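Local atomic coordinates of D-mandelate dehydrogenase (PDB entry 2W2K), a protein that probably interconverts D-mandelate and its 2-oxo acid with a nicotinamide cofactor, as a member of the D-isomer specific 2-hydroxyacid dehydrogenase family. Residues L81-A86 / G103-N108; H164-V169 / S221-V226; L190-V195 / A208-S213; A278-H283 / V299-H304. One frame throughout, in Å; residues are numbered along the deposited sequence.

How the interactions relate
Interactions 2, 3 and 4 belong to one seven-stranded parallel sheet, whereas interaction 1 lies in a separate five-stranded sheet, its centre about 33 to 37 Å from theirs. Interactions 2 and 3 are laterally continuous: their centres are about 10 Å apart, and A168 N sits 2.9 Å from V191 O, a probable hydrogen bond. Interaction 4, at the far edge, has its centre about 17 Å from that of interaction 2 and about 24 Å from that of interaction 3. These three border the NAD(+) site: interactions 3 and 4 contribute D194 and D281, and V169 of interaction 2 approaches V228. Interaction 1 stays farther off, the side chain of N108 about 10 Å from that of I174.

Interaction 1 of 4, residues L81-A86 / G103-N108; sequences LKVFAA and GVAFAN
F106 turns the edge of its ring toward the face of F84, a T-shaped pair with centroids 5.6 Å apart and planes at 88°. From the F106 CB, which lies 4.2 Å from F84 O, the ring rises beside the neighbouring strand because CG is anti to the backbone N (chi1 -175°). CD1 then passes closest, 3.2 Å from F84 O and also against F84 CB; CE1 stands over the F84 ring, displaced toward its rim, and is 4.0 Å from A86 CB; CZ ends 4.1 Å from the same methyl. With an alanine here, the F84 face would probably lose its edge-on partner and a gap would open beside A86. The backbones run parallel: F84 N donates to A105 O and F84 O accepts from A107 N, both at 3.0 Å. A water donates to K82 O and G103 O, while L81 CD2 meets V104 CG2 at 3.7 Å. F106 packs on L96 and L99 of helix 96-101, whereas A85 and A107, on the other face, meet helix 310-330. The two strands, with helix 96-101 between them in the chain, form a beta-alpha-beta unit at the edge of a five-stranded, flavodoxin-like parallel sheet with strand order 2-1-3-4-5.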
loop_
_atom_site.group_PDB
_atom_site.type_symbol
_atom_site.label_atom_id
_atom_site.label_comp_id
_atom_site.label_asym_id
_atom_site.label_seq_id
_atom_site.Cartn_x
_atom_site.Cartn_y
_atom_site.Cartn_z
ATOM N N LEU A 81 -4.394 35.032 30.413
ATOM C CA LEU A 81 -4.174 33.924 29.466
ATOM C C LEU A 81 -2.816 34.008 28.719
ATOM O O LEU A 81 -2.478 35.048 28.121
ATOM C CB LEU A 81 -5.360 33.819 28.481
ATOM C CG LEU A 81 -5.270 32.734 27.403
ATOM C CD1 LEU A 81 -5.359 31.312 27.984
ATOM C CD2 LEU A 81 -6.370 32.974 26.361
ATOM N N LYS A 82 -2.051 32.914 28.766
ATOM C CA LYS A 82 -0.735 32.863 28.123
ATOM C C LYS A 82 -0.611 31.897 26.923
ATOM O O LYS A 82 0.197 32.162 26.014
ATOM C CB LYS A 82 0.334 32.520 29.157
ATOM C CG LYS A 82 0.537 33.583 30.237
ATOM C CD LYS A 82 1.563 33.055 31.212
ATOM C CE LYS A 82 2.032 34.098 32.187
ATOM N NZ LYS A 82 3.183 33.554 32.955
ATOM N N VAL A 83 -1.330 30.763 26.949
ATOM C CA VAL A 83 -1.116 29.690 25.924
ATOM C C VAL A 83 -2.385 28.839 25.633
ATOM O O VAL A 83 -3.182 28.613 26.541
ATOM C CB VAL A 83 0.122 28.780 26.311
ATOM C CG1 VAL A 83 -0.092 28.051 27.658
ATOM C CG2 VAL A 83 0.466 27.765 25.176
ATOM N N PHE A 84 -2.564 28.409 24.367
ATOM C CA PHE A 84 -3.695 27.567 23.902
ATOM C C PHE A 84 -3.034 26.434 23.089
ATOM O O PHE A 84 -2.386 26.705 22.065
ATOM C CB PHE A 84 -4.639 28.441 23.024
ATOM C CG PHE A 84 -5.928 27.760 22.500
ATOM C CD1 PHE A 84 -6.925 28.567 21.896
ATOM C CD2 PHE A 84 -6.156 26.367 22.577
ATOM C CE1 PHE A 84 -8.120 28.014 21.383
ATOM C CE2 PHE A 84 -7.358 25.782 22.057
ATOM C CZ PHE A 84 -8.340 26.598 21.471
ATOM N N ALA A 85 -3.182 25.183 23.547
ATOM C CA ALA A 85 -2.662 24.009 22.808
ATOM C C ALA A 85 -3.806 23.109 22.313
ATOM O O ALA A 85 -4.727 22.795 23.085
ATOM C CB ALA A 85 -1.667 23.210 23.696
ATOM N N ALA A 86 -3.728 22.672 21.044
ATOM C CA ALA A 86 -4.820 21.934 20.391
ATOM C C ALA A 86 -4.361 20.719 19.582
ATOM O O ALA A 86 -3.299 20.750 18.942
ATOM C CB ALA A 86 -5.638 22.883 19.475
ATOM N N GLY A 103 -1.694 38.765 22.707
ATOM C CA GLY A 103 -0.504 38.284 23.446
ATOM C C GLY A 103 -0.522 36.809 23.847
ATOM O O GLY A 103 0.300 36.379 24.672
ATOM N N VAL A 104 -1.423 36.029 23.233
ATOM C CA VAL A 104 -1.569 34.573 23.525
ATOM C C VAL A 104 -0.810 33.667 22.514
ATOM O O VAL A 104 -1.007 33.790 21.276
ATOM C CB VAL A 104 -3.066 34.179 23.615
ATOM C CG1 VAL A 104 -3.250 32.654 23.909
ATOM C CG2 VAL A 104 -3.803 35.045 24.675
ATOM N N ALA A 105 0.035 32.765 23.047
ATOM C CA ALA A 105 0.799 31.776 22.249
ATOM C C ALA A 105 -0.076 30.610 21.861
ATOM O O ALA A 105 -0.882 30.148 22.675
ATOM C CB ALA A 105 2.034 31.254 23.033
ATOM N N PHE A 106 0.074 30.134 20.617
ATOM C CA PHE A 106 -0.650 28.938 20.133
ATOM C C PHE A 106 0.310 27.765 19.798
ATOM O O PHE A 106 1.430 27.977 19.329
ATOM C CB PHE A 106 -1.554 29.309 18.922
ATOM C CG PHE A 106 -2.437 28.176 18.414
ATOM C CD1 PHE A 106 -3.473 27.659 19.200
ATOM C CD2 PHE A 106 -2.253 27.653 17.118
ATOM C CE1 PHE A 106 -4.286 26.609 18.721
ATOM C CE2 PHE A 106 -3.063 26.611 16.626
ATOM C CZ PHE A 106 -4.081 26.098 17.415
ATOM N N ALA A 107 -0.124 26.535 20.101
ATOM C CA ALA A 107 0.535 25.322 19.607
ATOM C C ALA A 107 -0.512 24.420 18.935
ATOM O O ALA A 107 -1.566 24.139 19.521
ATOM C CB ALA A 107 1.258 24.568 20.765
ATOM N N ASN A 108 -0.249 23.973 17.701
ATOM C CA ASN A 108 -1.022 22.827 17.173
ATOM C C ASN A 108 -0.345 21.492 17.569
ATOM O O ASN A 108 0.509 21.476 18.466
ATOM C CB ASN A 108 -1.246 22.944 15.653
ATOM C CG ASN A 108 0.028 22.819 14.852
ATOM O OD1 ASN A 108 1.130 22.618 15.400
ATOM N ND2 ASN A 108 -0.101 22.973 13.513
HETATM O O HOH W 1 1.887 34.276 25.975
#

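Interaction 2 of 4, residues H164-V169 / S221-V226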
loop_
_atom_site.group_PDB
_atom_site.type_symbol
_atom_site.label_atom_id
_atom_site.label_comp_id
_atom_site.label_asym_id
_atom_site.label_seq_id
_atom_site.Cartn_x
_atom_site.Cartn_y
_atom_site.Cartn_z
ATOM N N HIS A 164 11.377 3.994 -11.359
ATOM C CA HIS A 164 10.583 5.154 -11.795
ATOM C C HIS A 164 10.776 6.362 -10.864
ATOM O O HIS A 164 11.142 6.213 -9.695
ATOM C CB HIS A 164 9.079 4.793 -11.930
ATOM C CG HIS A 164 8.772 3.801 -13.026
ATOM N ND1 HIS A 164 8.761 2.432 -12.824
ATOM C CD2 HIS A 164 8.420 3.989 -14.323
ATOM C CE1 HIS A 164 8.455 1.819 -13.958
ATOM N NE2 HIS A 164 8.249 2.741 -14.887
ATOM N N VAL A 165 10.517 7.559 -11.399
ATOM C CA VAL A 165 10.787 8.844 -10.715
ATOM C C VAL A 165 9.547 9.317 -9.910
ATOM O O VAL A 165 8.452 9.474 -10.457
ATOM C CB VAL A 165 11.211 9.954 -11.741
ATOM C CG1 VAL A 165 11.377 11.345 -11.042
ATOM C CG2 VAL A 165 12.509 9.548 -12.485
ATOM N N LEU A 166 9.722 9.501 -8.602
ATOM C CA LEU A 166 8.695 10.168 -7.763
ATOM C C LEU A 166 8.977 11.659 -7.723
ATOM O O LEU A 166 10.091 12.071 -7.355
ATOM C CB LEU A 166 8.716 9.616 -6.308
ATOM C CG LEU A 166 7.588 10.096 -5.361
ATOM C CD1 LEU A 166 6.219 9.559 -5.810
ATOM C CD2 LEU A 166 7.894 9.706 -3.912
ATOM N N GLY A 167 7.969 12.470 -8.053
ATOM C CA GLY A 167 8.114 13.938 -7.950
ATOM C C GLY A 167 7.421 14.523 -6.720
ATOM O O GLY A 167 6.172 14.565 -6.646
ATOM N N ALA A 168 8.227 14.980 -5.755
ATOM C CA ALA A 168 7.710 15.523 -4.490
ATOM C C ALA A 168 7.383 17.034 -4.616
ATOM O O ALA A 168 8.288 17.829 -4.779
ATOM C CB ALA A 168 8.721 15.278 -3.348
ATOM N N VAL A 169 6.087 17.388 -4.578
ATOM C CA VAL A 169 5.633 18.786 -4.458
ATOM C C VAL A 169 5.533 19.082 -2.958
ATOM O O VAL A 169 4.610 18.613 -2.275
ATOM C CB VAL A 169 4.282 19.027 -5.174
ATOM C CG1 VAL A 169 3.765 20.456 -4.945
ATOM C CG2 VAL A 169 4.417 18.736 -6.676
ATOM N N SER A 221 8.562 13.565 -13.801
ATOM C CA SER A 221 7.862 12.564 -12.939
ATOM C C SER A 221 7.045 11.437 -13.611
ATOM O O SER A 221 6.266 11.669 -14.558
ATOM C CB SER A 221 6.930 13.294 -11.947
ATOM O OG SER A 221 7.657 14.270 -11.220
ATOM N N ASP A 222 7.164 10.220 -13.063
ATOM C CA ASP A 222 6.244 9.126 -13.401
ATOM C C ASP A 222 5.041 9.100 -12.442
ATOM O O ASP A 222 3.954 8.645 -12.803
ATOM C CB ASP A 222 6.985 7.756 -13.390
ATOM C CG ASP A 222 8.106 7.686 -14.434
ATOM O OD1 ASP A 222 7.787 7.712 -15.637
ATOM O OD2 ASP A 222 9.304 7.636 -14.063
ATOM N N CYS A 223 5.261 9.543 -11.204
ATOM C CA CYS A 223 4.184 9.744 -10.231
ATOM C C CYS A 223 4.513 10.989 -9.392
ATOM O O CYS A 223 5.610 11.083 -8.842
ATOM C CB CYS A 223 4.022 8.518 -9.308
ATOM S SG CYS A 223 2.604 8.597 -8.133
ATOM N N VAL A 224 3.556 11.911 -9.303
ATOM C CA VAL A 224 3.638 13.134 -8.460
ATOM C C VAL A 224 2.964 12.892 -7.088
ATOM O O VAL A 224 1.863 12.316 -7.044
ATOM C CB VAL A 224 2.930 14.308 -9.219
ATOM C CG1 VAL A 224 2.765 15.559 -8.345
ATOM C CG2 VAL A 224 3.692 14.653 -10.523
ATOM N N SER A 225 3.647 13.266 -5.989
ATOM C CA SER A 225 3.087 13.235 -4.616
ATOM C C SER A 225 2.917 14.672 -4.061
ATOM O O SER A 225 3.896 15.413 -3.849
ATOM C CB SER A 225 3.946 12.373 -3.670
ATOM O OG SER A 225 3.518 12.450 -2.298
ATOM N N VAL A 226 1.669 15.066 -3.862
ATOM C CA VAL A 226 1.345 16.411 -3.337
ATOM C C VAL A 226 1.265 16.374 -1.789
ATOM O O VAL A 226 0.393 15.660 -1.220
ATOM C CB VAL A 226 0.010 16.987 -3.938
ATOM C CG1 VAL A 226 -0.253 18.456 -3.438
ATOM C CG2 VAL A 226 -0.008 16.951 -5.489
#
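D222 grips the backbone of V165 from two directions. Its OD2 accepts from V165 N at 2.9 Å with an N-H...O angle of 179°, using the lone pair turned away from OD1, while its own N donates to V165 O at 3.0 Å. The same carbonyl takes a second, longer bond from C223 N at 3.3 Å. The other carboxylate oxygen, D222 OD1, forms a salt bridge with K247, so both oxygens are engaged and the group's rotation is fixed. H164 reaches this carboxylate with its ring edge: D222 CG lies in the ring plane, 3.7 Å from H164 CD2, and the two planes stand 89° apart. Farther along, G167 bonds to strand 223-226 through both its backbone groups, N to C223 O and O to S225 N, and V169 N closes the parallel register on S225 O. G167 has S221 OG 3.3 Å from its CA, where a CB would clash; that hydroxyl is itself bonded to L217 O. Beyond it, V169 CG2 packs against V224 CG1 at 4.0 Å. On the opposite face L166 and C223 meet helix 114-130, and A168 and S225 meet helix 173-185, whose first residues, A173 and I174, bind NAD(+). Strand 165-169 lies in the interior of the Rossmann sheet, between 223-226 and 189-193, with 250-254 next beyond 223-226.

Interaction 3 of 4, residues L190-V195 / A208-S213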
loop_
_atom_site.group_PDB
_atom_site.type_symbol
_atom_site.label_atom_id
_atom_site.label_comp_id
_atom_site.label_asym_id
_atom_site.label_seq_id
_atom_site.Cartn_x
_atom_site.Cartn_y
_atom_site.Cartn_z
ATOM N N LEU A 190 14.140 10.019 -6.867
ATOM C CA LEU A 190 13.454 11.192 -6.299
ATOM C C LEU A 190 13.906 12.553 -6.879
ATOM O O LEU A 190 15.104 12.863 -6.899
ATOM C CB LEU A 190 13.643 11.210 -4.774
ATOM C CG LEU A 190 12.999 12.347 -3.974
ATOM C CD1 LEU A 190 11.451 12.282 -4.044
ATOM C CD2 LEU A 190 13.504 12.282 -2.539
ATOM N N VAL A 191 12.940 13.346 -7.337
ATOM C CA VAL A 191 13.169 14.790 -7.610
ATOM C C VAL A 191 12.180 15.596 -6.747
ATOM O O VAL A 191 11.074 15.096 -6.431
ATOM C CB VAL A 191 13.068 15.171 -9.138
ATOM C CG1 VAL A 191 14.012 14.298 -9.998
ATOM C CG2 VAL A 191 11.637 15.089 -9.664
ATOM N N TYR A 192 12.567 16.807 -6.344
ATOM C CA TYR A 192 11.686 17.631 -5.489
ATOM C C TYR A 192 11.661 19.134 -5.802
ATOM O O TYR A 192 12.659 19.691 -6.306
ATOM C CB TYR A 192 11.988 17.424 -3.989
ATOM C CG TYR A 192 13.166 18.210 -3.420
ATOM C CD1 TYR A 192 12.960 19.410 -2.717
ATOM C CD2 TYR A 192 14.467 17.741 -3.556
ATOM C CE1 TYR A 192 14.029 20.118 -2.182
ATOM C CE2 TYR A 192 15.552 18.446 -3.025
ATOM C CZ TYR A 192 15.318 19.631 -2.333
ATOM O OH TYR A 192 16.390 20.322 -1.812
ATOM N N TYR A 193 10.526 19.758 -5.463
ATOM C CA TYR A 193 10.305 21.218 -5.587
ATOM C C TYR A 193 9.823 21.778 -4.250
ATOM O O TYR A 193 8.774 21.344 -3.768
ATOM C CB TYR A 193 9.232 21.485 -6.647
ATOM C CG TYR A 193 8.837 22.945 -6.807
ATOM C CD1 TYR A 193 9.715 23.859 -7.403
ATOM C CD2 TYR A 193 7.584 23.410 -6.363
ATOM C CE1 TYR A 193 9.354 25.211 -7.553
ATOM C CE2 TYR A 193 7.218 24.763 -6.518
ATOM C CZ TYR A 193 8.115 25.646 -7.116
ATOM O OH TYR A 193 7.767 26.976 -7.275
ATOM N N ASP A 194 10.564 22.733 -3.669
ATOM C CA ASP A 194 10.177 23.361 -2.387
ATOM C C ASP A 194 10.829 24.735 -2.226
ATOM O O ASP A 194 11.923 24.968 -2.738
ATOM C CB ASP A 194 10.567 22.471 -1.184
ATOM C CG ASP A 194 9.805 22.828 0.108
ATOM O OD1 ASP A 194 9.581 21.932 0.943
ATOM O OD2 ASP A 194 9.427 24.001 0.304
ATOM N N VAL A 195 10.169 25.621 -1.483
ATOM C CA VAL A 195 10.675 26.986 -1.238
ATOM C C VAL A 195 12.052 27.058 -0.558
ATOM O O VAL A 195 12.831 27.972 -0.829
ATOM C CB VAL A 195 9.635 27.883 -0.496
ATOM C CG1 VAL A 195 8.441 28.158 -1.402
ATOM C CG2 VAL A 195 9.182 27.248 0.828
ATOM N N ALA A 208 18.117 12.925 -3.185
ATOM C CA ALA A 208 17.112 13.878 -3.669
ATOM C C ALA A 208 17.737 14.970 -4.536
ATOM O O ALA A 208 18.652 15.672 -4.092
ATOM C CB ALA A 208 16.357 14.510 -2.502
ATOM N N GLU A 209 17.251 15.105 -5.769
ATOM C CA GLU A 209 17.687 16.194 -6.640
ATOM C C GLU A 209 16.630 17.304 -6.677
ATOM O O GLU A 209 15.470 17.051 -7.007
ATOM C CB GLU A 209 17.961 15.688 -8.059
ATOM C CG GLU A 209 18.695 16.738 -8.854
ATOM C CD GLU A 209 18.915 16.388 -10.317
ATOM O OE1 GLU A 209 19.101 15.190 -10.647
ATOM O OE2 GLU A 209 18.927 17.346 -11.127
ATOM N N ARG A 210 17.046 18.530 -6.356
ATOM C CA ARG A 210 16.162 19.705 -6.399
ATOM C C ARG A 210 15.965 20.248 -7.831
ATOM O O ARG A 210 16.960 20.425 -8.561
ATOM C CB ARG A 210 16.745 20.804 -5.491
ATOM C CG ARG A 210 15.775 21.963 -5.180
ATOM C CD ARG A 210 16.413 23.017 -4.237
ATOM N NE ARG A 210 15.413 24.008 -3.826
ATOM C CZ ARG A 210 15.685 25.183 -3.254
ATOM N NH1 ARG A 210 16.939 25.549 -2.999
ATOM N NH2 ARG A 210 14.692 26.000 -2.928
ATOM N N VAL A 211 14.709 20.496 -8.232
ATOM C CA VAL A 211 14.402 21.260 -9.487
ATOM C C VAL A 211 13.919 22.704 -9.195
ATOM O O VAL A 211 13.546 23.014 -8.059
ATOM C CB VAL A 211 13.435 20.526 -10.485
ATOM C CG1 VAL A 211 14.016 19.160 -10.924
ATOM C CG2 VAL A 211 11.989 20.364 -9.924
ATOM N N ASP A 212 13.923 23.571 -10.213
ATOM C CA ASP A 212 13.649 25.027 -10.023
ATOM C C ASP A 212 12.210 25.510 -10.278
ATOM O O ASP A 212 11.880 26.642 -9.927
ATOM C CB ASP A 212 14.627 25.889 -10.862
ATOM C CG ASP A 212 16.090 25.555 -10.600
ATOM O OD1 ASP A 212 16.512 25.538 -9.426
ATOM O OD2 ASP A 212 16.837 25.317 -11.571
ATOM N N SER A 213 11.359 24.679 -10.878
ATOM C CA SER A 213 9.987 25.093 -11.232
ATOM C C SER A 213 9.032 23.902 -11.200
ATOM O O SER A 213 9.478 22.748 -11.318
ATOM C CB SER A 213 9.960 25.757 -12.619
ATOM O OG SER A 213 10.132 24.808 -13.671
HETATM O O HOH W 2 12.696 23.748 -5.346
#
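The L190-V195 and A208-S213 segments form the parallel pairing at one edge of the Rossmann sheet, a short edge strand joined through helix 200-206 to strand 189-193. Two sound backbone bonds define it, Y192 N to E209 O at 3.0 Å and V211 N to Y192 O at 2.9 Å; a third, from E209 N to L190 O, is weak. The extended chain of R210 runs across the face of the Y192 ring, with R210 CG 4.1 Å from the ring centroid in a CH-pi contact and R210 CB 3.6 Å from Y192 CE2, while guanidinium and ring planes differ by only 6°. The ring takes up this place with CG between the backbone N and the carbonyl carbon (chi1 82°). Past the ring, R210 NH2 donates to D194 O at 3.0 Å, and R210 NE donates to a water that also accepts from D194 N and donates to V211 O. These bonds tie down the backbone of D194, an NAD(+)-binding residue at the end of the second strand, where dinucleotide-binding folds commonly carry an acid; its OD1 bonds to L171 N. Y192 OH is hydrogen-bonded to E203 and A198 N. Deeper in, L190 CD2 touches A208 CB at 3.6 Å. On the inner side strand 165-169 pairs with 189-193; L190 packs on helix 173-185, while V191, Y193 and V211 pack on helix 214-220.

Interaction 4 of 4, residues A278-H283 / V299-H304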
loop_
_atom_site.group_PDB
_atom_site.type_symbol
_atom_site.label_atom_id
_atom_site.label_comp_id
_atom_site.label_asym_id
_atom_site.label_seq_id
_atom_site.Cartn_x
_atom_site.Cartn_y
_atom_site.Cartn_z
ATOM N N ALA A 278 -5.109 8.036 -10.864
ATOM C CA ALA A 278 -4.961 9.012 -9.767
ATOM C C ALA A 278 -5.461 8.476 -8.419
ATOM O O ALA A 278 -6.349 7.610 -8.373
ATOM C CB ALA A 278 -5.692 10.329 -10.112
ATOM N N GLY A 279 -4.899 8.987 -7.317
ATOM C CA GLY A 279 -5.380 8.586 -5.981
ATOM C C GLY A 279 -5.617 9.789 -5.083
ATOM O O GLY A 279 -4.703 10.552 -4.852
ATOM N N LEU A 280 -6.845 9.953 -4.575
ATOM C CA LEU A 280 -7.179 11.094 -3.682
ATOM C C LEU A 280 -7.721 10.621 -2.333
ATOM O O LEU A 280 -8.761 9.920 -2.287
ATOM C CB LEU A 280 -8.253 12.026 -4.306
ATOM C CG LEU A 280 -8.112 12.529 -5.744
ATOM C CD1 LEU A 280 -9.368 13.355 -6.136
ATOM C CD2 LEU A 280 -6.837 13.346 -5.918
ATOM N N ASP A 281 -7.016 10.984 -1.261
ATOM C CA ASP A 281 -7.539 10.861 0.117
ATOM C C ASP A 281 -8.329 12.134 0.514
ATOM O O ASP A 281 -9.189 12.093 1.410
ATOM C CB ASP A 281 -6.390 10.587 1.115
ATOM C CG ASP A 281 -6.896 10.278 2.535
ATOM O OD1 ASP A 281 -7.695 9.326 2.711
ATOM O OD2 ASP A 281 -6.508 11.005 3.478
ATOM N N VAL A 282 -8.052 13.240 -0.196
ATOM C CA VAL A 282 -8.657 14.572 0.085
ATOM C C VAL A 282 -9.371 15.120 -1.188
ATOM O O VAL A 282 -8.913 14.870 -2.307
ATOM C CB VAL A 282 -7.604 15.570 0.685
ATOM C CG1 VAL A 282 -7.096 15.093 2.057
ATOM C CG2 VAL A 282 -6.412 15.781 -0.252
ATOM N N HIS A 283 -10.484 15.846 -1.015
ATOM C CA HIS A 283 -11.430 16.128 -2.127
ATOM C C HIS A 283 -11.819 17.613 -2.192
ATOM O O HIS A 283 -12.041 18.236 -1.144
ATOM C CB HIS A 283 -12.676 15.237 -1.979
ATOM C CG HIS A 283 -12.355 13.770 -1.910
ATOM N ND1 HIS A 283 -12.036 13.127 -0.728
ATOM C CD2 HIS A 283 -12.245 12.835 -2.890
ATOM C CE1 HIS A 283 -11.757 11.856 -0.983
ATOM N NE2 HIS A 283 -11.872 11.657 -2.288
ATOM N N VAL A 299 -9.473 5.526 -10.683
ATOM C CA VAL A 299 -9.307 6.552 -9.664
ATOM C C VAL A 299 -9.539 5.935 -8.279
ATOM O O VAL A 299 -10.640 5.457 -7.970
ATOM C CB VAL A 299 -10.242 7.775 -9.871
ATOM C CG1 VAL A 299 -9.889 8.896 -8.882
ATOM C CG2 VAL A 299 -10.139 8.278 -11.316
ATOM N N THR A 300 -8.481 5.922 -7.471
ATOM C CA THR A 300 -8.545 5.420 -6.080
ATOM C C THR A 300 -9.039 6.544 -5.167
ATOM O O THR A 300 -8.458 7.633 -5.162
ATOM C CB THR A 300 -7.148 4.908 -5.588
ATOM O OG1 THR A 300 -6.601 3.949 -6.523
ATOM C CG2 THR A 300 -7.275 4.250 -4.192
ATOM N N LEU A 301 -10.103 6.273 -4.402
ATOM C CA LEU A 301 -10.779 7.298 -3.560
ATOM C C LEU A 301 -10.997 6.813 -2.117
ATOM O O LEU A 301 -11.631 5.748 -1.898
ATOM C CB LEU A 301 -12.138 7.687 -4.196
ATOM C CG LEU A 301 -12.138 8.183 -5.659
ATOM C CD1 LEU A 301 -13.546 8.080 -6.319
ATOM C CD2 LEU A 301 -11.594 9.598 -5.736
ATOM N N THR A 302 -10.501 7.581 -1.138
ATOM C CA THR A 302 -10.625 7.213 0.291
ATOM C C THR A 302 -11.249 8.358 1.131
ATOM O O THR A 302 -11.228 9.510 0.702
ATOM C CB THR A 302 -9.244 6.728 0.934
ATOM O OG1 THR A 302 -8.210 7.701 0.735
ATOM C CG2 THR A 302 -8.762 5.348 0.379
ATOM N N THR A 303 -11.756 8.047 2.333
ATOM C CA THR A 303 -12.474 9.053 3.165
ATOM C C THR A 303 -11.599 9.900 4.126
ATOM O O THR A 303 -11.827 9.913 5.345
ATOM C CB THR A 303 -13.663 8.411 3.948
ATOM O OG1 THR A 303 -13.161 7.419 4.856
ATOM C CG2 THR A 303 -14.690 7.730 2.991
ATOM N N HIS A 304 -10.624 10.629 3.586
ATOM C CA HIS A 304 -9.687 11.432 4.385
ATOM C C HIS A 304 -9.151 10.653 5.621
ATOM O O HIS A 304 -9.249 11.130 6.758
ATOM C CB HIS A 304 -10.329 12.779 4.791
ATOM C CG HIS A 304 -9.348 13.894 5.025
ATOM N ND1 HIS A 304 -8.027 13.684 5.365
ATOM C CD2 HIS A 304 -9.516 15.236 4.999
ATOM C CE1 HIS A 304 -7.419 14.848 5.524
ATOM N NE2 HIS A 304 -8.302 15.806 5.305
#
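The last strand pair of the Rossmann sheet, A278-L280 beside V299-L301, continues into a loop that carries the NAD(+)-binding residue D281. Its backbone bonds are regular: T300 N to A278 O and L280 N to T300 O, both 2.9 Å, then T302 N to L280 O at 3.1 Å. Where the strands end, side chains take over. T302 OG1 donates to D281 OD1 at 2.6 Å, meeting the lone pair that faces away from OD2. D281 puts its carboxylate there with CG anti to the backbone N (chi1 -173°), and the group is gripped further by I305 N at OD1 and G306 N at OD2. With an alanine in place of D281, the T302 hydroxyl and these two loop amides would probably lose their common acceptor, leaving the loop before the NAD(+)-binding G307 less firmly set. The beta-alpha-beta unit of strand 275-280, helix 291-294 and strand 299-301 leads at its end into an inverse gamma turn centred on T303, where H304 N makes a weak bond to D281 O. V282 packs against the H304 ring. H283 approaches edge-on, T302 O lying in its ring plane 2.9 Å from H283 CE1, and H283 NE2 is 4.0 Å from L301 CD2. Strand 299-301 is the outermost of this chain's sheet, and a neighbouring subunit covers it: R140 of that subunit donates to V299 O, and S135 of that subunit hydrogen-bonds T303 OG1.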